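Local coordinates for Melibiose/raffinose/stachyose-binding protein MelE (Bacillus subtilis subsp. subtilis str. 168, PDB 4R6H) that binds melibiose, raffinose and stachyose as the solute-binding component of the ABC transporter that imports these sugars, at residues Thr36-Met41 against Arg80-Ala85; Asn73-Met78 against Asp93-Gly98; Asn86-Leu91 against Gly103-Asp108; Ser124-Lys129 against Ala135-Gln140. One frame throughout, in Å; residues are numbered along the deposited sequence. Where two conformers were deposited one is given.

Interaction 1. Residues Thr36-Met41 against Arg80-Ala85; sequences TIYSTM and RVRMAA
Strand residues 36-38 and the last turns of helix 75-84 lie well apart, with Tyr38 CA and Arg82 CA 11.4 Å from each other, so two long side chains reaching from opposite directions bridge the gap. Arg82 NE donates to Tyr38 OH at 2.8 Å, with an N-H...O angle of 153°. The hydroxyl sits at the edge of the guanidinium, near its plane, while the phenol ring stands almost upright to that plane, at 85°. An Arg82 chain extended from CG to NE spans the distance. A water closes the group into a ring: it lies 2.7 Å from Tyr38 OH and accepts from Arg82 NH1 at 3.0 Å. NH2 is bonded to Asp87 O, which further fixes the guanidinium's rotation. The Tyr38 ring also packs on Met79 and Pro89. Strand 33-38, helix 44-60 and strand 64-69 form a beta-alpha-beta unit; helix 75-84 follows and packs on strand 33-38 through Tyr38, whereas Ile37 meets Phe50 of helix 44-60, in a member of the bacterial solute-binding protein 1 family.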
loop_
_atom_site.group_PDB
_atom_site.type_symbol
_atom_site.label_atom_id
_atom_site.label_comp_id
_atom_site.label_asym_id
_atom_site.label_seq_id
_atom_site.Cartn_x
_atom_site.Cartn_y
_atom_site.Cartn_z
ATOM N N THR A 36 -18.804 -12.140 -13.351
ATOM C CA THR A 36 -18.849 -11.176 -12.275
ATOM C C THR A 36 -17.454 -10.922 -11.728
ATOM O O THR A 36 -16.703 -11.862 -11.445
ATOM C CB THR A 36 -19.760 -11.633 -11.134
ATOM O OG1 THR A 36 -19.372 -12.940 -10.702
ATOM C CG2 THR A 36 -21.234 -11.666 -11.592
ATOM N N ILE A 37 -17.131 -9.641 -11.612
ATOM C CA ILE A 37 -15.792 -9.213 -11.168
ATOM C C ILE A 37 -15.943 -8.187 -10.047
ATOM O O ILE A 37 -16.677 -7.186 -10.192
ATOM C CB ILE A 37 -15.018 -8.528 -12.297
ATOM C CG1 ILE A 37 -15.017 -9.404 -13.540
ATOM C CG2 ILE A 37 -13.590 -8.151 -11.838
ATOM C CD1 ILE A 37 -14.142 -8.920 -14.675
ATOM N N TYR A 38 -15.283 -8.438 -8.913
ATOM C CA TYR A 38 -15.250 -7.480 -7.802
ATOM C C TYR A 38 -13.867 -6.822 -7.756
ATOM O O TYR A 38 -12.846 -7.514 -7.932
ATOM C CB TYR A 38 -15.465 -8.178 -6.454
ATOM C CG TYR A 38 -16.879 -8.293 -5.919
ATOM C CD1 TYR A 38 -17.965 -8.465 -6.757
ATOM C CD2 TYR A 38 -17.082 -8.277 -4.534
ATOM C CE1 TYR A 38 -19.261 -8.578 -6.227
ATOM C CE2 TYR A 38 -18.352 -8.375 -3.992
ATOM C CZ TYR A 38 -19.431 -8.536 -4.833
ATOM O OH TYR A 38 -20.681 -8.645 -4.253
ATOM N N SER A 39 -13.851 -5.525 -7.441
ATOM C CA SER A 39 -12.660 -4.707 -7.424
ATOM C C SER A 39 -12.670 -3.719 -6.258
ATOM O O SER A 39 -13.737 -3.116 -6.001
ATOM C CB SER A 39 -12.511 -3.957 -8.755
ATOM O OG SER A 39 -11.403 -3.037 -8.708
ATOM N N THR A 40 -11.502 -3.522 -5.638
ATOM C CA THR A 40 -11.319 -2.439 -4.630
ATOM C C THR A 40 -10.866 -1.095 -5.207
ATOM O O THR A 40 -10.556 -0.187 -4.444
ATOM C CB THR A 40 -10.342 -2.851 -3.520
ATOM O OG1 THR A 40 -8.981 -2.931 -3.996
ATOM C CG2 THR A 40 -10.786 -4.125 -2.834
ATOM N N MET A 41 -10.816 -0.981 -6.529
ATOM C CA MET A 41 -10.396 0.274 -7.156
ATOM C C MET A 41 -11.317 1.401 -6.712
ATOM O O MET A 41 -12.503 1.198 -6.533
ATOM C CB MET A 41 -10.378 0.173 -8.668
ATOM C CG MET A 41 -9.276 -0.703 -9.178
ATOM S SD MET A 41 -9.267 -0.814 -10.966
ATOM C CE MET A 41 -8.074 -2.118 -11.256
ATOM N N ARG A 80 -16.925 -11.269 2.815
ATOM C CA ARG A 80 -17.034 -12.145 3.967
ATOM C C ARG A 80 -18.294 -13.002 3.854
ATOM O O ARG A 80 -18.252 -14.211 4.079
ATOM C CB ARG A 80 -17.026 -11.339 5.268
ATOM C CG ARG A 80 -17.340 -12.166 6.517
ATOM C CD ARG A 80 -17.365 -11.311 7.780
ATOM N NE ARG A 80 -18.134 -10.073 7.656
ATOM C CZ ARG A 80 -19.461 -9.918 7.732
ATOM N NH1 ARG A 80 -20.292 -10.921 8.001
ATOM N NH2 ARG A 80 -19.958 -8.693 7.573
ATOM N N VAL A 81 -19.399 -12.359 3.495
ATOM C CA VAL A 81 -20.687 -13.045 3.375
ATOM C C VAL A 81 -20.605 -13.992 2.183
ATOM O O VAL A 81 -21.019 -15.132 2.290
ATOM C CB VAL A 81 -21.831 -12.027 3.179
ATOM C CG1 VAL A 81 -23.093 -12.739 2.747
ATOM C CG2 VAL A 81 -22.034 -11.213 4.451
ATOM N N ARG A 82 -20.031 -13.545 1.055
ATOM C CA ARG A 82 -19.925 -14.427 -0.112
ATOM C C ARG A 82 -19.046 -15.654 0.151
ATOM O O ARG A 82 -19.370 -16.746 -0.324
ATOM C CB ARG A 82 -19.393 -13.681 -1.316
ATOM C CG ARG A 82 -20.424 -12.742 -1.913
ATOM C CD ARG A 82 -19.851 -12.114 -3.178
ATOM N NE ARG A 82 -20.763 -11.399 -4.057
ATOM C CZ ARG A 82 -21.424 -11.951 -5.082
ATOM N NH1 ARG A 82 -22.172 -11.183 -5.858
ATOM N NH2 ARG A 82 -21.382 -13.254 -5.305
ATOM N N MET A 83 -17.946 -15.483 0.882
ATOM C CA MET A 83 -17.082 -16.609 1.291
ATOM C C MET A 83 -17.859 -17.598 2.152
ATOM O O MET A 83 -17.844 -18.811 1.919
ATOM C CB MET A 83 -15.802 -16.112 2.006
ATOM C CG MET A 83 -14.703 -15.728 1.002
ATOM S SD MET A 83 -13.128 -15.216 1.711
ATOM C CE MET A 83 -13.596 -13.610 2.377
ATOM N N ALA A 84 -18.563 -17.057 3.127
ATOM C CA ALA A 84 -19.390 -17.901 4.036
ATOM C C ALA A 84 -20.474 -18.672 3.281
ATOM O O ALA A 84 -20.817 -19.811 3.639
ATOM C CB ALA A 84 -20.012 -17.046 5.124
ATOM N N ALA A 85 -21.021 -18.062 2.236
ATOM C CA ALA A 85 -22.029 -18.672 1.366
ATOM C C ALA A 85 -21.465 -19.647 0.308
ATOM O O ALA A 85 -22.234 -20.274 -0.432
ATOM C CB ALA A 85 -22.818 -17.595 0.682
HETATM O O HOH W 1 -22.939 -8.254 -5.736
#

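Interaction 2. Residues Asn73-Met78 against Asp93-Gly98; sequences NDYENM and DTHGWG
Tyr75 reaches from the first turn of helix 75-84 to the loop after strand 91-92, where its hydroxyl donates to Asp93 O at 2.6 Å. The bond lies in the carbonyl plane on a lone pair, with a C=O...O angle of 115°. With CG anti to the backbone N (chi1 -168°), the phenol leaves the helix toward the loop, and its OH also comes within 3.3 Å of Asp93 CB; this is the tight, buried end. The Asp93 carboxylate turns elsewhere: OD1 accepts from His95 N at 3.0 Å, forming an Asx turn, and OD2 is bonded to Thr40 OG1.

The His95 side is looser and partly exposed. Its NE2 comes 3.8 Å from Tyr75 CE1, the two rings nearly perpendicular but obliquely placed, with centroids 5.3 Å apart. No partner for this NE2 is present in the model, although the contact buries it. Trp97 CD1 covers one face of the imidazole near the rim. The type I' turn from Thr94 to Trp97 leads into helix 98-102, whose Tyr102 packs on Tyr75 and whose Arg101 touches His95, while Asp93 OD1 also accepts from Thr310 N at the start of strand 310-313.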
loop_
_atom_site.group_PDB
_atom_site.type_symbol
_atom_site.label_atom_id
_atom_site.label_comp_id
_atom_site.label_asym_id
_atom_site.label_seq_id
_atom_site.Cartn_x
_atom_site.Cartn_y
_atom_site.Cartn_z
ATOM N N ASN A 73 -16.400 0.833 0.461
ATOM C CA ASN A 73 -16.263 0.486 1.879
ATOM C C ASN A 73 -16.989 -0.788 2.277
ATOM O O ASN A 73 -16.697 -1.348 3.324
ATOM C CB ASN A 73 -16.749 1.651 2.773
ATOM C CG ASN A 73 -15.825 2.857 2.733
ATOM O OD1 ASN A 73 -14.609 2.734 2.538
ATOM N ND2 ASN A 73 -16.400 4.035 2.933
ATOM N N ASP A 74 -17.929 -1.237 1.450
ATOM C CA ASP A 74 -18.687 -2.469 1.709
ATOM C C ASP A 74 -17.950 -3.726 1.215
ATOM O O ASP A 74 -18.426 -4.828 1.446
ATOM C CB ASP A 74 -20.072 -2.435 1.050
ATOM C CG ASP A 74 -20.987 -1.393 1.666
ATOM O OD1 ASP A 74 -20.910 -1.209 2.898
ATOM O OD2 ASP A 74 -21.773 -0.765 0.922
ATOM N N TYR A 75 -16.774 -3.565 0.584
ATOM C CA TYR A 75 -16.088 -4.709 -0.037
ATOM C C TYR A 75 -15.857 -5.867 0.922
ATOM O O TYR A 75 -16.206 -7.020 0.636
ATOM C CB TYR A 75 -14.752 -4.242 -0.636
ATOM C CG TYR A 75 -14.108 -5.272 -1.532
ATOM C CD1 TYR A 75 -13.313 -6.274 -1.014
ATOM C CD2 TYR A 75 -14.323 -5.242 -2.886
ATOM C CE1 TYR A 75 -12.781 -7.249 -1.825
ATOM C CE2 TYR A 75 -13.763 -6.187 -3.722
ATOM C CZ TYR A 75 -12.978 -7.176 -3.202
ATOM O OH TYR A 75 -12.410 -8.139 -4.029
ATOM N N GLU A 76 -15.239 -5.579 2.066
ATOM C CA GLU A 76 -14.864 -6.608 3.014
ATOM C C GLU A 76 -16.089 -7.364 3.543
ATOM O O GLU A 76 -16.074 -8.592 3.610
ATOM C CB GLU A 76 -14.056 -6.029 4.181
ATOM C CG GLU A 76 -13.531 -7.075 5.143
ATOM C CD GLU A 76 -12.734 -6.463 6.286
ATOM O OE1 GLU A 76 -12.121 -5.397 6.078
ATOM O OE2 GLU A 76 -12.723 -7.046 7.386
ATOM N N ASN A 77 -17.115 -6.622 3.933
ATOM C CA ASN A 77 -18.342 -7.238 4.424
ATOM C C ASN A 77 -19.026 -8.126 3.378
ATOM O O ASN A 77 -19.447 -9.245 3.648
ATOM C CB ASN A 77 -19.306 -6.143 4.904
ATOM C CG ASN A 77 -18.881 -5.504 6.233
ATOM O OD1 ASN A 77 -18.328 -6.165 7.100
ATOM N ND2 ASN A 77 -19.155 -4.197 6.387
ATOM N N MET A 78 -19.107 -7.641 2.149
ATOM C CA MET A 78 -19.717 -8.431 1.077
ATOM C C MET A 78 -18.912 -9.687 0.771
ATOM O O MET A 78 -19.468 -10.755 0.593
ATOM C CB MET A 78 -19.887 -7.575 -0.175
ATOM C CG MET A 78 -20.958 -6.519 -0.001
ATOM S SD MET A 78 -21.075 -5.458 -1.437
ATOM C CE MET A 78 -22.499 -4.446 -1.031
ATOM N N ASP A 93 -10.802 -9.182 -6.168
ATOM C CA ASP A 93 -9.560 -8.505 -5.776
ATOM C C ASP A 93 -9.153 -8.969 -4.382
ATOM O O ASP A 93 -9.950 -8.895 -3.406
ATOM C CB ASP A 93 -9.867 -7.024 -5.812
ATOM C CG ASP A 93 -8.637 -6.099 -5.671
ATOM O OD1 ASP A 93 -7.536 -6.569 -5.347
ATOM O OD2 ASP A 93 -8.865 -4.856 -5.880
ATOM N N THR A 94 -7.939 -9.481 -4.254
ATOM C CA THR A 94 -7.466 -9.896 -2.944
ATOM C C THR A 94 -6.821 -8.764 -2.117
ATOM O O THR A 94 -6.633 -8.938 -0.919
ATOM C CB THR A 94 -6.501 -11.085 -3.060
ATOM O OG1 THR A 94 -5.396 -10.727 -3.888
ATOM C CG2 THR A 94 -7.207 -12.271 -3.708
ATOM N N HIS A 95 -6.466 -7.658 -2.766
ATOM C CA HIS A 95 -5.967 -6.417 -2.165
ATOM C C HIS A 95 -5.071 -6.556 -0.942
ATOM O O HIS A 95 -5.308 -5.905 0.081
ATOM C CB HIS A 95 -7.145 -5.468 -1.889
ATOM C CG HIS A 95 -8.107 -5.934 -0.832
ATOM N ND1 HIS A 95 -8.219 -5.300 0.392
ATOM C CD2 HIS A 95 -9.077 -6.873 -0.852
ATOM C CE1 HIS A 95 -9.167 -5.884 1.098
ATOM N NE2 HIS A 95 -9.715 -6.830 0.360
ATOM N N GLY A 96 -4.056 -7.392 -1.061
ATOM C CA GLY A 96 -3.044 -7.582 0.000
ATOM C C GLY A 96 -3.300 -8.686 0.984
ATOM O O GLY A 96 -2.511 -8.876 1.906
ATOM N N TRP A 97 -4.390 -9.422 0.788
ATOM C CA TRP A 97 -4.803 -10.492 1.679
ATOM C C TRP A 97 -4.932 -11.836 0.956
ATOM O O TRP A 97 -5.647 -12.708 1.444
ATOM C CB TRP A 97 -6.142 -10.125 2.329
ATOM C CG TRP A 97 -6.135 -8.897 3.184
ATOM C CD1 TRP A 97 -6.371 -7.598 2.774
ATOM C CD2 TRP A 97 -5.901 -8.842 4.582
ATOM N NE1 TRP A 97 -6.272 -6.750 3.846
ATOM C CE2 TRP A 97 -5.982 -7.480 4.968
ATOM C CE3 TRP A 97 -5.624 -9.807 5.549
ATOM C CZ2 TRP A 97 -5.822 -7.066 6.301
ATOM C CZ3 TRP A 97 -5.448 -9.393 6.871
ATOM C CH2 TRP A 97 -5.537 -8.029 7.219
ATOM N N GLY A 98 -4.247 -11.982 -0.173
ATOM C CA GLY A 98 -4.371 -13.167 -1.039
ATOM C C GLY A 98 -4.228 -14.509 -0.326
ATOM O O GLY A 98 -5.109 -15.379 -0.403
#

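Interaction 3. Residues Asn86-Leu91 against Gly103-Asp108; sequences NDLPDL and GEYTAD
A Schellman motif closes helix 75-84 at Asn86, and the chain leaving it packs against Tyr105, in the loop that follows helix 98-102. Leu88 makes the apolar part of the contact with both of its methyls. CD2 rests on Tyr105 CB at 3.6 Å, and CD1 lies 3.7 Å from Tyr105 CD1, so that the branched end spans the root of the tyrosine and one flank of its ring. The two side chains cross at about a right angle. Asn86, which has the positive phi (48°) of the helix-ending residue, meets the same flank farther out: its ND2 is 4.0 Å from Tyr105 CE1, at the ring edge and near the ring plane.

In the solute-binding protein fold this places the end of one helix beside the exit of the next, with strand 91-92 lying between them in sequence. Met83 of helix 75-84 also touches Tyr105. At the polar rim, a water lying in the plane of the phenol accepts from Tyr105 OH at 2.6 Å and donates to Asn86 OD1 at 3.0 Å. An alanine in place of Tyr105 would keep the CB contact to Leu88 CD2 but is likely to leave the CD1 methyl without the ring and the bridging water without its hydroxyl partner. Backbone bonds from Tyr105 to Lys315 and Ala107 to Ala313 tie segment 103-108 to strand 310-313 and just beyond it.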
loop_
_atom_site.group_PDB
_atom_site.type_symbol
_atom_site.label_atom_id
_atom_site.label_comp_id
_atom_site.label_asym_id
_atom_site.label_seq_id
_atom_site.Cartn_x
_atom_site.Cartn_y
_atom_site.Cartn_z
ATOM N N ASN A 86 -20.138 -19.719 0.212
ATOM C CA ASN A 86 -19.470 -20.378 -0.915
ATOM C C ASN A 86 -20.067 -19.916 -2.250
ATOM O O ASN A 86 -20.461 -20.719 -3.092
ATOM C CB ASN A 86 -19.497 -21.902 -0.723
ATOM C CG ASN A 86 -18.148 -22.429 -0.320
ATOM O OD1 ASN A 86 -17.953 -22.878 0.809
ATOM N ND2 ASN A 86 -17.178 -22.319 -1.233
ATOM N N ASP A 87 -20.138 -18.594 -2.406
ATOM C CA ASP A 87 -20.820 -17.924 -3.495
ATOM C C ASP A 87 -20.032 -16.677 -3.878
ATOM O O ASP A 87 -20.511 -15.541 -3.799
ATOM C CB ASP A 87 -22.274 -17.549 -3.114
ATOM C CG ASP A 87 -23.048 -16.946 -4.267
ATOM O OD1 ASP A 87 -22.808 -17.379 -5.422
ATOM O OD2 ASP A 87 -23.886 -16.037 -4.017
ATOM N N LEU A 88 -18.826 -16.935 -4.360
ATOM C CA LEU A 88 -17.904 -15.884 -4.701
ATOM C C LEU A 88 -18.169 -15.332 -6.083
ATOM O O LEU A 88 -18.720 -15.993 -6.924
ATOM C CB LEU A 88 -16.464 -16.356 -4.594
ATOM C CG LEU A 88 -15.892 -16.468 -3.173
ATOM C CD1 LEU A 88 -16.445 -17.697 -2.440
ATOM C CD2 LEU A 88 -14.385 -16.490 -3.205
ATOM N N PRO A 89 -17.737 -14.092 -6.315
ATOM C CA PRO A 89 -17.695 -13.639 -7.676
ATOM C C PRO A 89 -16.736 -14.509 -8.473
ATOM O O PRO A 89 -15.847 -15.155 -7.912
ATOM C CB PRO A 89 -17.111 -12.221 -7.545
ATOM C CG PRO A 89 -17.135 -11.895 -6.090
ATOM C CD PRO A 89 -16.979 -13.197 -5.427
ATOM N N ASP A 90 -16.873 -14.478 -9.792
ATOM C CA ASP A 90 -15.974 -15.273 -10.652
ATOM C C ASP A 90 -14.520 -14.795 -10.516
ATOM O O ASP A 90 -13.594 -15.578 -10.447
ATOM C CB ASP A 90 -16.419 -15.224 -12.101
ATOM C CG ASP A 90 -17.869 -15.706 -12.288
ATOM O OD1 ASP A 90 -18.198 -16.793 -11.750
ATOM O OD2 ASP A 90 -18.654 -14.951 -12.908
ATOM N N LEU A 91 -14.391 -13.487 -10.445
ATOM C CA LEU A 91 -13.083 -12.844 -10.258
ATOM C C LEU A 91 -13.221 -11.828 -9.134
ATOM O O LEU A 91 -14.225 -11.097 -9.070
ATOM C CB LEU A 91 -12.666 -12.127 -11.527
ATOM C CG LEU A 91 -12.230 -12.994 -12.705
ATOM C CD1 LEU A 91 -12.293 -12.231 -14.029
ATOM C CD2 LEU A 91 -10.843 -13.557 -12.483
ATOM N N GLY A 103 -6.805 -17.836 0.563
ATOM C CA GLY A 103 -6.068 -19.029 0.174
ATOM C C GLY A 103 -6.943 -20.212 -0.204
ATOM O O GLY A 103 -6.668 -20.904 -1.181
ATOM N N GLU A 104 -8.011 -20.434 0.547
ATOM C CA GLU A 104 -8.900 -21.565 0.305
ATOM C C GLU A 104 -9.869 -21.409 -0.866
ATOM O O GLU A 104 -10.533 -22.354 -1.213
ATOM C CB GLU A 104 -9.737 -21.878 1.553
ATOM C CG GLU A 104 -8.922 -22.192 2.802
ATOM C CD GLU A 104 -7.842 -23.236 2.563
ATOM O OE1 GLU A 104 -8.091 -24.209 1.818
ATOM O OE2 GLU A 104 -6.738 -23.080 3.119
ATOM N N TYR A 105 -9.959 -20.231 -1.465
ATOM C CA TYR A 105 -10.947 -19.991 -2.525
ATOM C C TYR A 105 -10.330 -19.756 -3.913
ATOM O O TYR A 105 -11.041 -19.779 -4.897
ATOM C CB TYR A 105 -11.808 -18.775 -2.159
ATOM C CG TYR A 105 -12.561 -18.969 -0.860
ATOM C CD1 TYR A 105 -13.756 -19.648 -0.832
ATOM C CD2 TYR A 105 -12.036 -18.493 0.336
ATOM C CE1 TYR A 105 -14.442 -19.864 0.370
ATOM C CE2 TYR A 105 -12.712 -18.695 1.540
ATOM C CZ TYR A 105 -13.897 -19.388 1.532
ATOM O OH TYR A 105 -14.552 -19.562 2.732
ATOM N N THR A 106 -9.044 -19.436 -3.945
ATOM C CA THR A 106 -8.400 -19.013 -5.191
ATOM C C THR A 106 -8.015 -20.182 -6.073
ATOM O O THR A 106 -7.513 -21.226 -5.585
ATOM C CB THR A 106 -7.145 -18.185 -4.931
ATOM O OG1 THR A 106 -6.365 -18.811 -3.903
ATOM C CG2 THR A 106 -7.509 -16.798 -4.453
ATOM N N ALA A 107 -8.261 -20.023 -7.376
ATOM C CA ALA A 107 -7.694 -20.942 -8.378
ATOM C C ALA A 107 -6.206 -20.709 -8.511
ATOM O O ALA A 107 -5.749 -19.569 -8.555
ATOM C CB ALA A 107 -8.361 -20.729 -9.718
ATOM N N ASP A 108 -5.445 -21.791 -8.607
ATOM C CA ASP A 108 -4.041 -21.730 -8.843
ATOM C C ASP A 108 -3.787 -21.314 -10.278
ATOM O O ASP A 108 -4.251 -21.975 -11.211
ATOM C CB ASP A 108 -3.443 -23.095 -8.487
ATOM C CG ASP A 108 -1.958 -23.138 -8.531
ATOM O OD1 ASP A 108 -1.299 -22.252 -9.114
ATOM O OD2 ASP A 108 -1.401 -24.144 -8.001
HETATM O O HOH W 2 -16.689 -21.120 2.864
#

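Interaction 4. Residues Ser124-Lys129 against Ala135-Gln140; sequences SILKNK and AYPINQ
Leu126 lays its CD1 methyl over the ring of Pro137, 3.5 Å from CB, 3.6 Å from CG and 3.7 Å from CD, so that one methyl covers three ring carbons at nearly equal range. Its other branch turns to Ala135, where CD2 lies a looser 4.2 Å from CB. The torsions explain this fork: CG stands anti to the carbonyl carbon (chi1 -77°), and chi2 of 179° then spreads the two methyls over Ala135 and Pro137, which flank Tyr136. Tyr136 leaves the backbone away from Leu126, and its side chain touches helices 320-331 and 333-343. Ala135 O is buried beneath the leucine, 3.9 Å from CD1, and has no partner in the model. With Leu126 exchanged for an alanine, the Pro137 ring would probably lose its cover on this side and a gap would open beside Ala135.

Trp114 and Leu118 also pack on Pro137, and a backbone bond joins Leu126 to Tyr134 just before the strand. The arrangement is that of a short helix, 123-126, followed by the loop 127-135 and packed on strand 136-137, an outer strand of the three-stranded antiparallel sheet with 310-313 at its centre, the side-chain contacts between helix and strand being apolar.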
loop_
_atom_site.group_PDB
_atom_site.type_symbol
_atom_site.label_atom_id
_atom_site.label_comp_id
_atom_site.label_asym_id
_atom_site.label_seq_id
_atom_site.Cartn_x
_atom_site.Cartn_y
_atom_site.Cartn_z
ATOM N N SER A 124 7.169 -13.734 -3.214
ATOM C CA SER A 124 6.809 -14.121 -1.854
ATOM C C SER A 124 5.402 -13.758 -1.488
ATOM O O SER A 124 4.876 -14.264 -0.507
ATOM C CB SER A 124 7.731 -13.436 -0.829
ATOM O OG SER A 124 9.028 -13.958 -0.941
ATOM N N ILE A 125 4.805 -12.816 -2.227
ATOM C CA ILE A 125 3.509 -12.302 -1.867
ATOM C C ILE A 125 2.411 -13.043 -2.597
ATOM O O ILE A 125 1.383 -13.388 -1.984
ATOM C CB ILE A 125 3.457 -10.769 -2.127
ATOM C CG1 ILE A 125 4.509 -10.082 -1.225
ATOM C CG2 ILE A 125 2.083 -10.200 -1.809
ATOM C CD1 ILE A 125 5.048 -8.754 -1.729
ATOM N N LEU A 126 2.643 -13.307 -3.886
ATOM C CA LEU A 126 1.615 -13.900 -4.749
ATOM C C LEU A 126 1.806 -15.365 -5.047
ATOM O O LEU A 126 0.986 -15.960 -5.739
ATOM C CB LEU A 126 1.486 -13.106 -6.042
ATOM C CG LEU A 126 0.709 -11.805 -5.840
ATOM C CD1 LEU A 126 0.670 -11.095 -7.178
ATOM C CD2 LEU A 126 -0.693 -12.058 -5.299
ATOM N N LYS A 127 2.862 -15.964 -4.516
ATOM C CA LYS A 127 3.061 -17.392 -4.674
ATOM C C LYS A 127 3.372 -18.016 -3.352
ATOM O O LYS A 127 3.829 -17.340 -2.425
ATOM C CB LYS A 127 4.218 -17.714 -5.641
ATOM C CG LYS A 127 4.118 -17.079 -6.997
ATOM C CD LYS A 127 5.345 -17.344 -7.843
ATOM C CE LYS A 127 5.578 -18.827 -8.030
ATOM N NZ LYS A 127 6.607 -19.061 -9.075
ATOM N N ASN A 128 3.171 -19.329 -3.284
ATOM C CA ASN A 128 3.809 -20.100 -2.228
ATOM C C ASN A 128 5.071 -20.760 -2.776
ATOM O O ASN A 128 5.278 -20.860 -4.002
ATOM C CB ASN A 128 2.830 -21.021 -1.469
ATOM C CG ASN A 128 2.145 -22.073 -2.326
ATOM O OD1 ASN A 128 2.714 -22.597 -3.277
ATOM N ND2 ASN A 128 0.909 -22.416 -1.952
ATOM N N LYS A 129 5.976 -21.122 -1.871
ATOM C CA LYS A 129 7.215 -21.775 -2.275
ATOM C C LYS A 129 6.918 -23.104 -3.003
ATOM O O LYS A 129 7.687 -23.502 -3.862
ATOM C CB LYS A 129 8.134 -21.993 -1.058
ATOM C CG LYS A 129 9.590 -22.281 -1.405
ATOM C CD LYS A 129 10.411 -22.609 -0.162
ATOM C CE LYS A 129 11.683 -23.369 -0.510
ATOM N NZ LYS A 129 12.490 -22.688 -1.560
ATOM N N ALA A 135 -3.056 -15.193 -7.510
ATOM C CA ALA A 135 -3.804 -14.094 -8.172
ATOM C C ALA A 135 -2.899 -13.401 -9.168
ATOM O O ALA A 135 -1.677 -13.511 -9.092
ATOM C CB ALA A 135 -4.260 -13.091 -7.156
ATOM N N TYR A 136 -3.527 -12.683 -10.088
ATOM C CA TYR A 136 -2.845 -11.885 -11.104
ATOM C C TYR A 136 -2.743 -10.462 -10.604
ATOM O O TYR A 136 -3.769 -9.833 -10.281
ATOM C CB TYR A 136 -3.632 -11.930 -12.436
ATOM C CG TYR A 136 -3.174 -10.870 -13.407
ATOM C CD1 TYR A 136 -1.929 -10.934 -14.014
ATOM C CD2 TYR A 136 -3.959 -9.750 -13.632
ATOM C CE1 TYR A 136 -1.508 -9.926 -14.854
ATOM C CE2 TYR A 136 -3.560 -8.744 -14.479
ATOM C CZ TYR A 136 -2.313 -8.841 -15.082
ATOM O OH TYR A 136 -1.903 -7.825 -15.934
ATOM N N PRO A 137 -1.518 -9.926 -10.523
ATOM C CA PRO A 137 -1.331 -8.549 -10.083
ATOM C C PRO A 137 -1.528 -7.521 -11.187
ATOM O O PRO A 137 -0.726 -7.432 -12.115
ATOM C CB PRO A 137 0.114 -8.543 -9.572
ATOM C CG PRO A 137 0.787 -9.544 -10.476
ATOM C CD PRO A 137 -0.236 -10.614 -10.777
ATOM N N ILE A 138 -2.594 -6.759 -11.112
ATOM C CA ILE A 138 -2.830 -5.715 -12.087
ATOM C C ILE A 138 -1.687 -4.676 -11.992
ATOM O O ILE A 138 -1.226 -4.108 -12.974
ATOM C CB ILE A 138 -4.186 -5.062 -11.827
ATOM C CG1 ILE A 138 -5.303 -6.019 -12.213
ATOM C CG2 ILE A 138 -4.306 -3.682 -12.480
ATOM C CD1 ILE A 138 -6.669 -5.591 -11.736
ATOM N N ASN A 139 -1.232 -4.447 -10.779
ATOM C CA ASN A 139 -0.228 -3.432 -10.505
ATOM C C ASN A 139 0.515 -3.833 -9.254
ATOM O O ASN A 139 0.374 -4.974 -8.778
ATOM C CB ASN A 139 -0.827 -2.028 -10.380
ATOM C CG ASN A 139 -1.834 -1.909 -9.283
ATOM O OD1 ASN A 139 -2.100 -2.862 -8.544
ATOM N ND2 ASN A 139 -2.378 -0.701 -9.109
ATOM N N GLN A 140 1.310 -2.925 -8.704
ATOM C CA GLN A 140 1.964 -3.186 -7.444
ATOM C C GLN A 140 2.233 -1.888 -6.722
ATOM O O GLN A 140 2.474 -0.877 -7.358
ATOM C CB GLN A 140 3.282 -3.905 -7.667
ATOM C CG GLN A 140 4.206 -3.228 -8.648
ATOM C CD GLN A 140 5.539 -3.948 -8.770
ATOM O OE1 GLN A 140 6.291 -4.055 -7.765
ATOM N NE2 GLN A 140 5.835 -4.442 -9.957
#

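Interactions 1 and 2 share helix 75-84 and have centres about 7 Å apart; Thr40 joins them, touching both Asp93 and Tyr75, with its CG2 3.7 Å from Tyr75 CD2. Interaction 3, centred about 9 Å from interaction 1, meets it through the 2.9 Å approach of Tyr38 N to Leu91 O, where strands 33-38 and 91-92 run together. Interaction 4 lies farther off, about 15 Å from interactions 2 and 3 and 18 Å from interaction 1, between centres. Met41 CE still reaches Ile138 CD1 at 3.8 Å. The contacts thus run from helix 75-84 across the strands to helix 123-126, in a sugar-binding protein crystallised in an open conformation.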